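Hypothetical protein (Parabacteroides distasonis, PDB 4H3W) is of unknown function, a probably secreted protein built from two beta-barrel domains. Local coordinates at residues V210-I215 with H294-L299; P203-S208 with G303-E308. All blocks are in the same frame, centred on the assembly; numbering follows the deposited sequence. Where two conformers were deposited one is given.

Contact 1 of 2, residues V210-I215 with H294-L299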
loop_
_atom_site.group_PDB
_atom_site.type_symbol
_atom_site.label_atom_id
_atom_site.label_comp_id
_atom_site.label_asym_id
_atom_site.label_seq_id
_atom_site.Cartn_x
_atom_site.Cartn_y
_atom_site.Cartn_z
ATOM N N VAL A 210 -3.325 7.775 3.321
ATOM C CA VAL A 210 -4.342 8.249 4.226
ATOM C C VAL A 210 -5.599 7.390 4.088
ATOM O O VAL A 210 -6.090 7.133 2.976
ATOM C CB VAL A 210 -4.724 9.715 3.968
ATOM C CG1 VAL A 210 -5.780 10.164 4.983
ATOM C CG2 VAL A 210 -3.509 10.628 4.029
ATOM N N SER A 211 -6.111 6.970 5.230
ATOM C CA SER A 211 -7.352 6.235 5.301
ATOM C C SER A 211 -8.285 6.942 6.300
ATOM O O SER A 211 -7.846 7.399 7.346
ATOM C CB SER A 211 -7.028 4.792 5.660
ATOM O OG SER A 211 -8.171 3.977 5.709
ATOM N N VAL A 212 -9.563 7.061 5.952
ATOM C CA VAL A 212 -10.550 7.751 6.785
ATOM C C VAL A 212 -11.496 6.747 7.418
ATOM O O VAL A 212 -12.078 5.923 6.717
ATOM C CB VAL A 212 -11.391 8.740 5.981
ATOM C CG1 VAL A 212 -12.363 9.452 6.910
ATOM C CG2 VAL A 212 -10.507 9.743 5.259
ATOM N N GLU A 213 -11.641 6.791 8.738
ATOM C CA GLU A 213 -12.581 5.917 9.442
ATOM C C GLU A 213 -13.687 6.759 10.100
ATOM O O GLU A 213 -13.432 7.798 10.715
ATOM C CB GLU A 213 -11.878 5.019 10.460
ATOM C CG GLU A 213 -12.788 4.398 11.554
ATOM C CD GLU A 213 -13.957 3.494 11.068
ATOM O OE1 GLU A 213 -14.154 3.263 9.833
ATOM O OE2 GLU A 213 -14.684 2.979 11.966
ATOM N N ARG A 214 -14.919 6.311 9.892
ATOM C CA ARG A 214 -16.130 7.013 10.297
ATOM C C ARG A 214 -16.692 6.402 11.564
ATOM O O ARG A 214 -16.898 5.203 11.638
ATOM C CB ARG A 214 -17.166 6.943 9.156
ATOM C CG ARG A 214 -18.595 7.300 9.536
ATOM C CD ARG A 214 -18.728 8.691 10.132
ATOM N NE ARG A 214 -18.314 9.746 9.214
ATOM C CZ ARG A 214 -19.131 10.511 8.505
ATOM N NH1 ARG A 214 -20.453 10.346 8.547
ATOM N NH2 ARG A 214 -18.618 11.475 7.754
ATOM N N ILE A 215 -16.898 7.234 12.579
ATOM C CA ILE A 215 -17.692 6.857 13.739
ATOM C C ILE A 215 -18.992 7.641 13.605
ATOM O O ILE A 215 -19.025 8.863 13.767
ATOM C CB ILE A 215 -16.975 7.144 15.070
ATOM C CG1 ILE A 215 -15.639 6.393 15.128
ATOM C CG2 ILE A 215 -17.854 6.748 16.254
ATOM C CD1 ILE A 215 -14.515 7.086 14.388
ATOM N N HIS A 294 -21.046 13.192 13.865
ATOM C CA HIS A 294 -20.175 12.114 13.507
ATOM C C HIS A 294 -18.729 12.552 13.715
ATOM O O HIS A 294 -18.425 13.740 13.753
ATOM C CB HIS A 294 -20.364 11.714 12.026
ATOM C CG HIS A 294 -21.795 11.705 11.599
ATOM N ND1 HIS A 294 -22.718 10.863 12.169
ATOM C CD2 HIS A 294 -22.471 12.437 10.677
ATOM C CE1 HIS A 294 -23.903 11.076 11.628
ATOM N NE2 HIS A 294 -23.779 12.022 10.717
ATOM N N ILE A 295 -17.862 11.554 13.759
ATOM C CA ILE A 295 -16.432 11.775 13.767
ATOM C C ILE A 295 -15.807 11.085 12.556
ATOM O O ILE A 295 -16.082 9.915 12.298
ATOM C CB ILE A 295 -15.824 11.272 15.081
ATOM C CG1 ILE A 295 -16.319 12.137 16.258
ATOM C CG2 ILE A 295 -14.305 11.312 15.065
ATOM C CD1 ILE A 295 -16.029 11.526 17.594
ATOM N N ASP A 296 -14.976 11.829 11.831
ATOM C CA ASP A 296 -14.024 11.232 10.895
ATOM C C ASP A 296 -12.612 11.261 11.490
ATOM O O ASP A 296 -12.128 12.328 11.873
ATOM C CB ASP A 296 -14.016 11.971 9.565
ATOM C CG ASP A 296 -15.127 11.517 8.631
ATOM O OD1 ASP A 296 -15.586 10.366 8.727
ATOM O OD2 ASP A 296 -15.497 12.306 7.773
ATOM N N LEU A 297 -11.987 10.090 11.584
ATOM C CA LEU A 297 -10.571 9.942 11.956
ATOM C C LEU A 297 -9.782 9.804 10.677
ATOM O O LEU A 297 -9.945 8.816 9.945
ATOM C CB LEU A 297 -10.369 8.734 12.833
ATOM C CG LEU A 297 -11.130 8.676 14.160
ATOM C CD1 LEU A 297 -10.848 7.404 14.930
ATOM C CD2 LEU A 297 -10.760 9.908 14.985
ATOM N N ASN A 298 -9.039 10.840 10.321
ATOM C CA ASN A 298 -8.100 10.750 9.202
ATOM C C ASN A 298 -6.801 10.111 9.662
ATOM O O ASN A 298 -6.052 10.687 10.470
ATOM C CB ASN A 298 -7.802 12.100 8.590
ATOM C CG ASN A 298 -9.019 12.757 7.963
ATOM O OD1 ASN A 298 -9.973 12.107 7.544
ATOM N ND2 ASN A 298 -8.968 14.053 7.877
ATOM N N LEU A 299 -6.561 8.907 9.192
ATOM C CA LEU A 299 -5.418 8.133 9.639
ATOM C C LEU A 299 -4.297 8.295 8.632
ATOM O O LEU A 299 -4.340 7.713 7.546
ATOM C CB LEU A 299 -5.801 6.674 9.801
ATOM C CG LEU A 299 -7.061 6.323 10.587
ATOM C CD1 LEU A 299 -7.288 4.816 10.564
ATOM C CD2 LEU A 299 -6.970 6.828 12.008
#
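Arg214 and Asp296 face each other across two antiparallel strands and join in a side-on salt bridge. The arginine is long enough to fold back over its neighbour. Its CB lies 3.8 Å from Asp296 OD1. CG stands anti to the backbone N (chi1 165°), and bends at chi2 and chi3 follow; CD passes 3.6 Å from Ile295 O. NE then donates almost straight to Asp296 OD1 at 2.8 Å, and NH2 reaches Asp296 OD2 at 3.2 Å. Both oxygens lie near the guanidinium plane, yet both nitrogens come from above the carboxylate plane, the two planes being 41° apart. His294 CB covers one face of the guanidinium toward its rim; the imidazole plane is nearly parallel to it, NH1 lying obliquely to the ring, and His294 ND1 bonds to the backbone N of Asp217. Arg214 NH1 itself turns to Glu216 and Asn258. An alanine here would probably leave the Asp296 carboxylate without the guanidinium that pairs with it and uncover the flank of His294.

On this same face, Val212, whose beta-branching suits an extended strand, lies side by side with Asn298, its CG2 3.3 Å from Asn298 OD1; Asn298 ND2 binds Glu250. On the other face Ile215, Ile295 and Leu297 bring apolar side chains together. Ser211 with Leu299, Glu213 with Leu297 and Ile215 with Ile295 are hydrogen-bonded pairs, each closed by two backbone bonds, with Val212–Asn298 and Arg214–Asp296 as the alternating non-hydrogen-bonded pairs.

Strand 208-215 is outermost in its four-stranded antiparallel sheet. Strand 294-302 lies between it and strand 246-254, whose Val252 and Met254 bond to the backbone of Asp296 and His294, while Leu297 and Leu299 touch Phe318 of strand 317-319, in another sheet.

Contact 2 of 2, residues P203-S208 with G303-E308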
loop_
_atom_site.group_PDB
_atom_site.type_symbol
_atom_site.label_atom_id
_atom_site.label_comp_id
_atom_site.label_asym_id
_atom_site.label_seq_id
_atom_site.Cartn_x
_atom_site.Cartn_y
_atom_site.Cartn_z
ATOM N N PRO A 203 4.778 -2.895 4.230
ATOM C CA PRO A 203 5.282 -1.511 4.031
ATOM C C PRO A 203 6.757 -1.317 4.431
ATOM O O PRO A 203 7.210 -1.927 5.389
ATOM C CB PRO A 203 4.405 -0.674 4.955
ATOM C CG PRO A 203 3.151 -1.532 5.118
ATOM C CD PRO A 203 3.627 -2.941 5.144
ATOM N N ALA A 204 7.455 -0.500 3.672
ATOM C CA ALA A 204 8.802 -0.040 3.950
ATOM C C ALA A 204 8.712 1.328 4.615
ATOM O O ALA A 204 7.637 1.914 4.617
ATOM C CB ALA A 204 9.592 0.046 2.649
ATOM N N PRO A 205 9.819 1.843 5.154
ATOM C CA PRO A 205 9.789 3.164 5.847
ATOM C C PRO A 205 9.162 4.306 5.054
ATOM O O PRO A 205 8.503 5.155 5.650
ATOM C CB PRO A 205 11.289 3.434 6.140
ATOM C CG PRO A 205 11.894 2.062 6.225
ATOM C CD PRO A 205 11.140 1.195 5.261
ATOM N N GLU A 206 9.330 4.352 3.735
ATOM C CA GLU A 206 8.780 5.453 2.944
ATOM C C GLU A 206 7.283 5.313 2.608
ATOM O O GLU A 206 6.683 6.182 1.950
ATOM C CB GLU A 206 9.535 5.618 1.634
ATOM C CG GLU A 206 10.930 6.215 1.787
ATOM C CD GLU A 206 11.588 6.452 0.424
ATOM O OE1 GLU A 206 11.078 7.273 -0.386
ATOM O OE2 GLU A 206 12.609 5.807 0.153
ATOM N N PHE A 207 6.659 4.248 3.059
ATOM C CA PHE A 207 5.244 4.046 2.773
ATOM C C PHE A 207 4.446 5.213 3.356
ATOM O O PHE A 207 4.713 5.647 4.446
ATOM C CB PHE A 207 4.741 2.705 3.329
ATOM C CG PHE A 207 3.279 2.506 3.139
ATOM C CD1 PHE A 207 2.367 3.004 4.049
ATOM C CD2 PHE A 207 2.792 1.848 2.030
ATOM C CE1 PHE A 207 1.008 2.819 3.876
ATOM C CE2 PHE A 207 1.428 1.665 1.845
ATOM C CZ PHE A 207 0.530 2.178 2.751
ATOM N N SER A 208 3.462 5.696 2.612
ATOM C CA SER A 208 2.587 6.763 3.103
ATOM C C SER A 208 1.226 6.662 2.436
ATOM O O SER A 208 1.142 6.457 1.241
ATOM C CB SER A 208 3.259 8.118 2.829
ATOM O OG SER A 208 2.375 9.174 2.988
ATOM N N GLY A 303 5.073 3.959 7.008
ATOM C CA GLY A 303 5.803 2.738 7.170
ATOM C C GLY A 303 6.734 2.701 8.339
ATOM O O GLY A 303 7.215 3.743 8.803
ATOM N N ARG A 304 7.004 1.494 8.808
ATOM C CA ARG A 304 7.987 1.246 9.875
ATOM C C ARG A 304 9.202 0.564 9.281
ATOM O O ARG A 304 9.204 0.330 8.079
ATOM C CB ARG A 304 7.392 0.359 10.944
ATOM C CG ARG A 304 6.071 0.887 11.524
ATOM C CD ARG A 304 5.424 -0.167 12.404
ATOM N NE ARG A 304 4.275 0.350 13.156
ATOM C CZ ARG A 304 3.379 -0.414 13.777
ATOM N NH1 ARG A 304 3.466 -1.730 13.735
ATOM N NH2 ARG A 304 2.376 0.149 14.446
ATOM N N ASP A 305 10.201 0.178 10.081
ATOM C CA ASP A 305 11.373 -0.521 9.500
ATOM C C ASP A 305 11.539 -1.951 10.014
ATOM O O ASP A 305 12.631 -2.492 9.983
ATOM C CB ASP A 305 12.668 0.271 9.737
ATOM C CG ASP A 305 13.708 0.065 8.599
ATOM O OD1 ASP A 305 13.499 -0.772 7.682
ATOM O OD2 ASP A 305 14.735 0.762 8.617
ATOM N N GLN A 306 10.438 -2.598 10.416
ATOM C CA GLN A 306 10.509 -3.951 10.986
ATOM C C GLN A 306 9.970 -5.023 10.048
ATOM O O GLN A 306 9.861 -6.170 10.436
ATOM C CB GLN A 306 9.758 -4.030 12.317
ATOM C CG GLN A 306 10.483 -3.300 13.446
ATOM C CD GLN A 306 10.319 -1.809 13.347
ATOM O OE1 GLN A 306 9.217 -1.317 13.481
ATOM N NE2 GLN A 306 11.415 -1.082 13.107
ATOM N N GLY A 307 9.642 -4.660 8.813
ATOM C CA GLY A 307 9.228 -5.667 7.837
ATOM C C GLY A 307 7.970 -6.457 8.185
ATOM O O GLY A 307 7.847 -7.647 7.839
ATOM N N GLU A 308 7.013 -5.815 8.841
ATOM C CA GLU A 308 5.744 -6.503 9.206
ATOM C C GLU A 308 4.723 -6.476 8.062
ATOM O O GLU A 308 4.531 -5.456 7.411
ATOM C CB GLU A 308 5.139 -5.876 10.462
ATOM C CG GLU A 308 6.075 -5.774 11.662
ATOM C CD GLU A 308 5.755 -4.601 12.600
ATOM O OE1 GLU A 308 5.567 -3.448 12.141
ATOM O OE2 GLU A 308 5.730 -4.838 13.826
HETATM O O HOH W 1 9.451 -2.337 7.042
HETATM O O HOH W 2 6.100 -3.041 7.394
HETATM O O HOH W 3 9.403 5.685 8.219
#
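Gly303 fits against the turn that begins at Ala204, and it has the largest area buried here. Its N donates to Phe207 O at 3.1 Å, approaching from above the carbonyl plane, and its CA lies 3.2 Å from Ala204 O in a nearly linear CA-H...O contact. The same Ala204 oxygen accepts from Phe207 N, closing a type I beta turn. Glycine suits this place because a CB would point into the turn and clash with Ala204 O, besides crowding Phe207 CB and Pro205 CA.

Pro205 is the second large contributor. Its fixed phi, -52°, suits the first inner position of the turn, and having no N-H it gives nothing to Arg304 O, which is near its nitrogen. The ring instead meets Asp305, which in one of its two conformers brings OD1 to 3.6 Å from Pro205 CG, while Pro205 CD lies 3.5 Å from Arg304 O. A water spans the backbones nearby, donating to both Pro205 O and Gly303 O.

Pro203, the third, sets its CD 3.5 Å from Glu308 O. Its carbonyl oxygen meets a water that also binds Arg304 O and Gly307 N; a second water, toward Glu308 O, lies too close to Pro203 O to be read with confidence. Much of the polar contact between the two loops is therefore relayed by water. Gly307 has a positive phi (62°), readily adopted by a residue without a side chain. In the same loop Arg304 NH1 pairs with Glu308 OE1, and Arg304 NE has a second acid, Asp246.

Residues 203-208 link strand 194-200 to strand 208-215, and residues 303-308 follow strand 294-302 on the way to strand 317-319. Phe207 meets the ring of Phe245, which Pro203 also touches, just ahead of strand 246-254, while Ala204 and Ser208 bond through their backbones to Ala93 and Val91.

How the contacts relate
The two contacts lie about 22 Å apart, centre to centre, and involve segments that adjoin in sequence, 203-208 running into 210-215 and 294-299 into 303-308. Some eighty residues separate the two strands of contact 1, which is thus enclosed in sequence by contact 2. Contact 1 zips together neighbouring strands of one four-stranded sheet, 208-215 and 294-302, whereas contact 2 joins the irregular segments beyond one end of that strand pair. Contact 2 is nearer the centre of the chain, where residues 203-208 connect strand 194-200 of one sheet with strand 208-215 of another, consistent with a position near the junction of the two barrel domains.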